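Local atomic coordinates of hemopexin fold protein CP4 (Vigna unguiculata, PDB entry 3OYO), a protein that is of uncertain function but binds a calcium ion in its hemopexin-fold beta-propeller, and may serve a role in seeds distinct from that of other hemopexins. Residues Ala7-Ser12 against Ser65-Ala70; Asn79-Ile84 against Ala103-Val108. All blocks are in the same frame, centred on the assembly; numbering follows the deposited sequence.

Contact 1. Residues Ala7-Ser12 against Ser65-Ala70; sequences AFRSSS and SFHTEA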
ATOM      1  N   ALA A   7       0.706   3.076   1.475  1.00  9.39           N
ATOM      2  CA  ALA A   7       1.667   2.602   2.479  1.00  8.60           C
ATOM      3  C   ALA A   7       2.424   1.425   1.926  1.00  9.01           C
ATOM      4  O   ALA A   7       1.866   0.634   1.180  1.00  9.88           O
ATOM      5  CB  ALA A   7       0.919   2.159   3.751  1.00  6.09           C
ATOM      6  N   PHE A   8       3.707   1.308   2.258  1.00 11.22           N
ATOM      7  CA  PHE A   8       4.464   0.147   1.849  1.00 11.20           C
ATOM      8  C   PHE A   8       5.565  -0.068   2.857  1.00 12.10           C
ATOM      9  O   PHE A   8       6.157   0.883   3.420  1.00 12.36           O
ATOM     10  CB  PHE A   8       4.987   0.227   0.383  1.00  9.47           C
ATOM     11  CG  PHE A   8       6.184   1.148   0.161  1.00  9.54           C
ATOM     12  CD1 PHE A   8       6.009   2.458  -0.329  1.00 10.30           C
ATOM     13  CD2 PHE A   8       7.477   0.692   0.368  1.00 10.42           C
ATOM     14  CE1 PHE A   8       7.113   3.285  -0.605  1.00 11.41           C
ATOM     15  CE2 PHE A   8       8.598   1.507   0.136  1.00  7.98           C
ATOM     16  CZ  PHE A   8       8.418   2.824  -0.352  1.00  9.07           C
ATOM     17  N   ARG A   9       5.876  -1.326   3.086  1.00 12.95           N
ATOM     18  CA  ARG A   9       6.864  -1.578   4.085  1.00 14.79           C
ATOM     19  C   ARG A   9       8.240  -1.536   3.489  1.00 14.73           C
ATOM     20  O   ARG A   9       8.461  -1.947   2.335  1.00 14.15           O
ATOM     21  CB  ARG A   9       6.592  -2.876   4.811  1.00 22.21           C
ATOM     22  CG  ARG A   9       7.052  -4.093   4.107  1.00 24.65           C
ATOM     23  CD  ARG A   9       7.186  -5.113   5.176  1.00 26.82           C
ATOM     24  NE  ARG A   9       7.848  -6.326   4.740  1.00 29.98           N
ATOM     25  CZ  ARG A   9       7.477  -7.087   3.720  1.00 31.75           C
ATOM     26  NH1 ARG A   9       6.470  -6.753   2.905  1.00 34.81           N
ATOM     27  NH2 ARG A   9       8.162  -8.190   3.480  1.00 33.56           N
ATOM     28  N   SER A  10       9.153  -1.015   4.296  1.00 15.82           N
ATOM     29  CA  SER A  10      10.539  -0.851   3.916  1.00 15.67           C
ATOM     30  C   SER A  10      11.394  -2.135   3.963  1.00 16.03           C
ATOM     31  O   SER A  10      11.025  -3.160   4.567  1.00 19.87           O
ATOM     32  CB  SER A  10      11.182   0.182   4.814  1.00 16.08           C
ATOM     33  OG  SER A  10      12.570   0.265   4.527  1.00 15.47           O
ATOM     34  N   SER A  11      12.558  -2.026   3.309  1.00 15.99           N
ATOM     35  CA  SER A  11      13.590  -3.045   3.388  1.00 17.04           C
ATOM     36  C   SER A  11      14.190  -2.974   4.798  1.00 16.68           C
ATOM     37  O   SER A  11      14.722  -3.963   5.288  1.00 16.53           O
ATOM     38  CB  SER A  11      14.674  -2.818   2.322  1.00 21.13           C
ATOM     39  OG  SER A  11      15.083  -1.464   2.299  1.00 23.47           O
ATOM     40  N   SER A  12      14.103  -1.813   5.440  1.00 16.29           N
ATOM     41  CA  SER A  12      14.520  -1.703   6.850  1.00 15.79           C
ATOM     42  C   SER A  12      13.469  -2.350   7.756  1.00 14.75           C
ATOM     43  O   SER A  12      12.276  -2.048   7.700  1.00  9.50           O
ATOM     44  CB  SER A  12      14.745  -0.258   7.270  1.00 15.45           C
ATOM     45  OG  SER A  12      15.771   0.381   6.517  1.00 17.71           O
ATOM     46  N   SER A  65       0.642   1.855  -3.376  1.00 11.90           N
ATOM     47  CA  SER A  65       2.017   1.384  -3.466  1.00 11.36           C
ATOM     48  C   SER A  65       2.135  -0.005  -2.817  1.00 10.93           C
ATOM     49  O   SER A  65       1.351  -0.380  -1.990  1.00  3.65           O
ATOM     50  CB  SER A  65       2.985   2.363  -2.762  1.00  8.79           C
ATOM     51  OG  SER A  65       2.561   2.544  -1.428  1.00  8.53           O
ATOM     52  N   PHE A  66       3.105  -0.777  -3.234  1.00  8.23           N
ATOM     53  CA  PHE A  66       3.392  -2.036  -2.583  1.00  9.00           C
ATOM     54  C   PHE A  66       4.886  -2.349  -2.659  1.00  8.52           C
ATOM     55  O   PHE A  66       5.585  -1.954  -3.582  1.00  7.53           O
ATOM     56  CB  PHE A  66       2.536  -3.219  -3.100  1.00  6.79           C
ATOM     57  CG  PHE A  66       2.637  -3.470  -4.596  1.00  6.75           C
ATOM     58  CD1 PHE A  66       1.719  -2.885  -5.473  1.00  5.12           C
ATOM     59  CD2 PHE A  66       3.628  -4.339  -5.133  1.00  5.93           C
ATOM     60  CE1 PHE A  66       1.774  -3.142  -6.852  1.00  4.72           C
ATOM     61  CE2 PHE A  66       3.690  -4.605  -6.514  1.00  4.97           C
ATOM     62  CZ  PHE A  66       2.738  -4.016  -7.375  1.00  4.96           C
ATOM     63  N   HIS A  67       5.343  -3.052  -1.638  1.00 10.56           N
ATOM     64  CA  HIS A  67       6.711  -3.512  -1.537  1.00 11.25           C
ATOM     65  C   HIS A  67       6.851  -4.730  -2.438  1.00 11.02           C
ATOM     66  O   HIS A  67       5.931  -5.590  -2.511  1.00  7.29           O
ATOM     67  CB  HIS A  67       6.970  -3.884  -0.058  1.00 18.31           C
ATOM     68  CG  HIS A  67       8.165  -4.748   0.166  1.00 21.43           C
ATOM     69  ND1 HIS A  67       8.182  -6.089  -0.146  1.00 25.31           N
ATOM     70  CD2 HIS A  67       9.368  -4.475   0.725  1.00 25.27           C
ATOM     71  CE1 HIS A  67       9.353  -6.599   0.171  1.00 25.46           C
ATOM     72  NE2 HIS A  67      10.091  -5.644   0.708  1.00 27.02           N
ATOM     73  N   THR A  68       7.997  -4.850  -3.096  1.00 10.52           N
ATOM     74  CA  THR A  68       8.271  -6.059  -3.918  1.00 10.67           C
ATOM     75  C   THR A  68       9.398  -6.874  -3.300  1.00 11.59           C
ATOM     76  O   THR A  68       9.154  -7.924  -2.699  1.00 11.68           O
ATOM     77  CB  THR A  68       8.670  -5.699  -5.367  1.00  8.61           C
ATOM     78  OG1 THR A  68       9.822  -4.828  -5.337  1.00  7.05           O
ATOM     79  CG2 THR A  68       7.499  -5.073  -6.132  1.00  5.62           C
ATOM     80  N   GLU A  69      10.630  -6.405  -3.475  1.00 16.43           N
ATOM     81  CA  GLU A  69      11.799  -7.067  -2.896  1.00 18.40           C
ATOM     82  C   GLU A  69      12.949  -6.087  -2.719  1.00 19.15           C
ATOM     83  O   GLU A  69      12.990  -5.044  -3.361  1.00 18.99           O
ATOM     84  CB  GLU A  69      12.251  -8.261  -3.759  1.00 20.30           C
ATOM     85  CG  GLU A  69      12.643  -7.927  -5.173  1.00 22.58           C
ATOM     86  CD  GLU A  69      12.680  -9.175  -6.074  1.00 26.38           C
ATOM     87  OE1 GLU A  69      11.687  -9.969  -6.098  1.00 26.13           O
ATOM     88  OE2 GLU A  69      13.702  -9.348  -6.773  1.00 26.44           O
ATOM     89  N   ALA A  70      13.905  -6.448  -1.863  1.00 21.46           N
ATOM     90  CA  ALA A  70      15.072  -5.586  -1.623  1.00 21.31           C
ATOM     91  C   ALA A  70      14.549  -4.210  -1.263  1.00 19.74           C
ATOM     92  O   ALA A  70      13.657  -4.099  -0.420  1.00 21.06           O
ATOM     93  CB  ALA A  70      16.014  -5.549  -2.873  1.00 18.67           C
TER

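Contact 2. Residues Asn79-Ile84 against Ala103-Val108; sequences NHSAYI and AEMFPV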
ATOM      1  N   ASN A  79      -3.806   7.144 -12.939  1.00  7.92           N
ATOM      2  CA  ASN A  79      -3.579   6.092 -13.947  1.00  8.76           C
ATOM      3  C   ASN A  79      -2.086   5.894 -14.276  1.00  9.59           C
ATOM      4  O   ASN A  79      -1.749   5.418 -15.352  1.00  9.12           O
ATOM      5  CB  ASN A  79      -4.377   6.395 -15.254  1.00 10.01           C
ATOM      6  CG  ASN A  79      -3.775   7.552 -16.106  1.00 12.70           C
ATOM      7  OD1 ASN A  79      -3.823   7.503 -17.338  1.00 13.76           O
ATOM      8  ND2 ASN A  79      -3.251   8.589 -15.460  1.00 11.29           N
ATOM      9  N   HIS A  80      -1.200   6.289 -13.351  1.00 12.47           N
ATOM     10  CA  HIS A  80       0.245   6.243 -13.582  1.00 12.45           C
ATOM     11  C   HIS A  80       0.978   5.390 -12.566  1.00 12.24           C
ATOM     12  O   HIS A  80       0.610   5.345 -11.383  1.00 10.49           O
ATOM     13  CB  HIS A  80       0.853   7.663 -13.647  1.00 16.84           C
ATOM     14  CG  HIS A  80       0.608   8.321 -14.965  1.00 19.75           C
ATOM     15  ND1 HIS A  80      -0.432   9.195 -15.176  1.00 22.29           N
ATOM     16  CD2 HIS A  80       1.191   8.128 -16.172  1.00 21.59           C
ATOM     17  CE1 HIS A  80      -0.474   9.522 -16.452  1.00 23.89           C
ATOM     18  NE2 HIS A  80       0.516   8.901 -17.075  1.00 24.20           N
ATOM     19  N   SER A  81       2.044   4.755 -13.059  1.00 12.53           N
ATOM     20  CA  SER A  81       2.878   3.818 -12.266  1.00 11.82           C
ATOM     21  C   SER A  81       4.404   3.998 -12.467  1.00 12.43           C
ATOM     22  O   SER A  81       4.888   4.491 -13.504  1.00 12.40           O
ATOM     23  CB  SER A  81       2.454   2.358 -12.550  1.00  8.45           C
ATOM     24  OG  SER A  81       3.109   1.437 -11.671  1.00  6.66           O
ATOM     25  N   ALA A  82       5.173   3.624 -11.452  1.00 11.45           N
ATOM     26  CA  ALA A  82       6.621   3.577 -11.604  1.00 11.47           C
ATOM     27  C   ALA A  82       7.144   2.456 -10.722  1.00 11.94           C
ATOM     28  O   ALA A  82       6.560   2.159  -9.661  1.00 11.65           O
ATOM     29  CB  ALA A  82       7.291   4.935 -11.230  1.00 10.31           C
ATOM     30  N   TYR A  83       8.205   1.793 -11.197  1.00 13.06           N
ATOM     31  CA  TYR A  83       8.925   0.839 -10.370  1.00 12.98           C
ATOM     32  C   TYR A  83      10.118   1.654  -9.933  1.00 12.31           C
ATOM     33  O   TYR A  83      10.741   2.327 -10.747  1.00 11.03           O
ATOM     34  CB  TYR A  83       9.318  -0.403 -11.186  1.00 14.07           C
ATOM     35  CG  TYR A  83       9.753  -1.569 -10.312  1.00 14.43           C
ATOM     36  CD1 TYR A  83       9.034  -1.906  -9.173  1.00 13.27           C
ATOM     37  CD2 TYR A  83      10.888  -2.316 -10.615  1.00 14.58           C
ATOM     38  CE1 TYR A  83       9.414  -2.953  -8.354  1.00 14.47           C
ATOM     39  CE2 TYR A  83      11.299  -3.383  -9.776  1.00 15.46           C
ATOM     40  CZ  TYR A  83      10.561  -3.685  -8.636  1.00 15.78           C
ATOM     41  OH  TYR A  83      10.943  -4.736  -7.790  1.00 15.63           O
ATOM     42  N   ILE A  84      10.410   1.634  -8.638  1.00  8.24           N
ATOM     43  CA  ILE A  84      11.453   2.488  -8.057  1.00  7.99           C
ATOM     44  C   ILE A  84      12.404   1.712  -7.128  1.00  8.28           C
ATOM     45  O   ILE A  84      12.092   0.613  -6.657  1.00  7.62           O
ATOM     46  CB  ILE A  84      10.827   3.665  -7.278  1.00  9.11           C
ATOM     47  CG1 ILE A  84      10.141   3.178  -5.992  1.00  8.01           C
ATOM     48  CG2 ILE A  84       9.845   4.427  -8.197  1.00 10.13           C
ATOM     49  CD1 ILE A  84       9.737   4.299  -5.038  1.00  8.58           C
ATOM     50  N   ALA A 103      -1.820   0.597 -17.426  1.00  5.91           N
ATOM     51  CA  ALA A 103      -1.975  -0.427 -18.474  1.00  6.13           C
ATOM     52  C   ALA A 103      -0.672  -0.700 -19.207  1.00  5.63           C
ATOM     53  O   ALA A 103      -0.456  -1.803 -19.699  1.00  4.70           O
ATOM     54  CB  ALA A 103      -3.064   0.001 -19.462  1.00  8.21           C
ATOM     55  N   GLU A 104       0.194   0.299 -19.307  1.00  9.08           N
ATOM     56  CA  GLU A 104       1.516   0.078 -19.933  1.00  9.50           C
ATOM     57  C   GLU A 104       2.448  -0.647 -19.020  1.00  8.89           C
ATOM     58  O   GLU A 104       3.249  -1.449 -19.480  1.00  8.10           O
ATOM     59  CB  GLU A 104       2.155   1.390 -20.365  1.00 21.12           C
ATOM     60  CG  GLU A 104       1.513   1.971 -21.579  1.00 26.85           C
ATOM     61  CD  GLU A 104       1.922   3.407 -21.824  1.00 33.78           C
ATOM     62  OE1 GLU A 104       2.181   3.747 -22.995  1.00 37.27           O
ATOM     63  OE2 GLU A 104       1.987   4.192 -20.850  1.00 36.79           O
ATOM     64  N   MET A 105       2.405  -0.339 -17.724  1.00  8.78           N
ATOM     65  CA  MET A 105       3.211  -1.088 -16.764  1.00  8.46           C
ATOM     66  C   MET A 105       2.739  -2.538 -16.622  1.00  9.03           C
ATOM     67  O   MET A 105       3.571  -3.465 -16.505  1.00  9.08           O
ATOM     68  CB  MET A 105       3.206  -0.399 -15.384  1.00 10.21           C
ATOM     69  CG  MET A 105       4.250  -0.951 -14.433  1.00  9.26           C
ATOM     70  SD  MET A 105       5.900  -0.440 -14.896  1.00 10.17           S
ATOM     71  CE  MET A 105       6.022   1.196 -14.204  1.00  8.45           C
ATOM     72  N   PHE A 106       1.420  -2.751 -16.637  1.00  6.96           N
ATOM     73  CA  PHE A 106       0.824  -4.090 -16.446  1.00  7.39           C
ATOM     74  C   PHE A 106      -0.284  -4.330 -17.473  1.00  7.93           C
ATOM     75  O   PHE A 106      -1.488  -4.095 -17.184  1.00  6.55           O
ATOM     76  CB  PHE A 106       0.200  -4.221 -15.042  1.00  7.77           C
ATOM     77  CG  PHE A 106       1.180  -3.994 -13.916  1.00  8.30           C
ATOM     78  CD1 PHE A 106       2.100  -4.991 -13.564  1.00  7.34           C
ATOM     79  CD2 PHE A 106       1.209  -2.769 -13.218  1.00  7.33           C
ATOM     80  CE1 PHE A 106       3.012  -4.773 -12.540  1.00  6.73           C
ATOM     81  CE2 PHE A 106       2.129  -2.577 -12.173  1.00  7.53           C
ATOM     82  CZ  PHE A 106       3.001  -3.582 -11.829  1.00  6.41           C
ATOM     83  N   PRO A 107       0.102  -4.759 -18.698  1.00  9.59           N
ATOM     84  CA  PRO A 107      -0.915  -5.008 -19.732  1.00  9.74           C
ATOM     85  C   PRO A 107      -2.111  -5.872 -19.321  1.00  9.64           C
ATOM     86  O   PRO A 107      -3.214  -5.694 -19.890  1.00  8.71           O
ATOM     87  CB  PRO A 107      -0.100  -5.648 -20.848  1.00 13.55           C
ATOM     88  CG  PRO A 107       1.222  -4.890 -20.736  1.00 13.57           C
ATOM     89  CD  PRO A 107       1.458  -4.937 -19.250  1.00 12.92           C
ATOM     90  N   VAL A 108      -1.929  -6.775 -18.347  1.00 10.81           N
ATOM     91  CA  VAL A 108      -3.042  -7.607 -17.875  1.00 10.62           C
ATOM     92  C   VAL A 108      -4.202  -6.742 -17.279  1.00 11.48           C
ATOM     93  O   VAL A 108      -5.368  -7.198 -17.175  1.00 10.04           O
ATOM     94  CB  VAL A 108      -2.602  -8.653 -16.813  1.00 10.27           C
ATOM     95  CG1 VAL A 108      -1.606  -9.705 -17.417  1.00 10.95           C
ATOM     96  CG2 VAL A 108      -2.047  -7.930 -15.537  1.00  9.75           C
TER

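Contact 1. Residues Ala7-Ser12 against Ser65-Ala70
R9 of strand 6-9 lies over the imidazole of H67 on strand 64-67. From CB, chi1 of 81° sets CG between the backbone N and the carbonyl carbon, where R9 CG comes 4.1 Å from H67 CD2. The chain runs extended to NE, and a turn about CD-NE then brings CZ to within 4.0 Å of H67 CE1. At the tip R9 NH1 sits over one ring face, toward the rim, 3.6 Å from H67 ND1, while NH2 passes CE1. The planes are 29° apart, a tilted guanidinium-imidazole stack, with no hydrogen bond between the two groups. The backbone joins in: R9 O is 3.1 Å from H67 CD2. With R123 also touching both side chains, this ring would probably be discouraged from protonation. An alanine in place of R9 would probably leave this face of H67 without its stacking partner and open a gap beside F175 and A176. Near the start of the strands, S65 OG donates a weak 3.3 Å bond to A7 O and meets the F8 ring at its edge, 3.6 Å from CD1. The two strands run nearly parallel, 8° apart, without backbone hydrogen bonds between them, as do the innermost strands of adjacent blades in the four-bladed hemopexin propeller, which here line a channel holding calcium and, near H67, sodium.

Contact 2. Residues Asn79-Ile84 against Ala103-Val108
Van der Waals packing of M105 on S81 and A82 makes up most of this contact. M105 CB lies 4.0 Å from S81 CB, and M105 CG is 3.8 Å from S81 OG. Bends at chi2 (73°) and chi3 (82°) carry the thioether along strand 80-85 toward Y83 and turn its methyl in against the main chain: M105 CE is 3.6 Å from A82 CA and equally close to S81 O, with the nitrogen of Y83 slightly farther. Within its own segment, M105 CG also lies over one face of the F106 ring, toward the rim. In the hemopexin fold each blade is a small antiparallel sheet, and a short helix follows its outer strand; here helix 102-105 comes straight after strand 98-101 and turns M105 back onto the sheet. The F106 ring meets Y74, which also stacks on Y83, and its side chain touches I141 of strand 137-142 in the next sheet. No hydrogen bond crosses between the two segments, and S81 OG stays 4.2 Å from F106 CE2. Polar links run outward instead: S81 OG gives a weak bond to V75 O, and M105 O accepts from K146 NZ.

Overall arrangement
Both contacts are mainly buried and reach the same sheet, but at different radii: contact 1 is centred about 9 Å from the centre of the chain and contact 2 about 15 Å, with about 17 Å between their own centres. Contact 1 joins inner strands of two sheets beside the ion-bearing axis, and its chemistry is correspondingly polar, with a guanidinium-imidazole stack and a weak serine hydrogen bond. Contact 2 seats a helix on one sheet near the periphery through an apolar thioether and a phenyl ring. They meet directly where T68 OG1 and Y83 OH lie 2.7 Å apart, probably hydrogen-bonded, and Y83 OH also bonds E72 of the intervening strand 72-77.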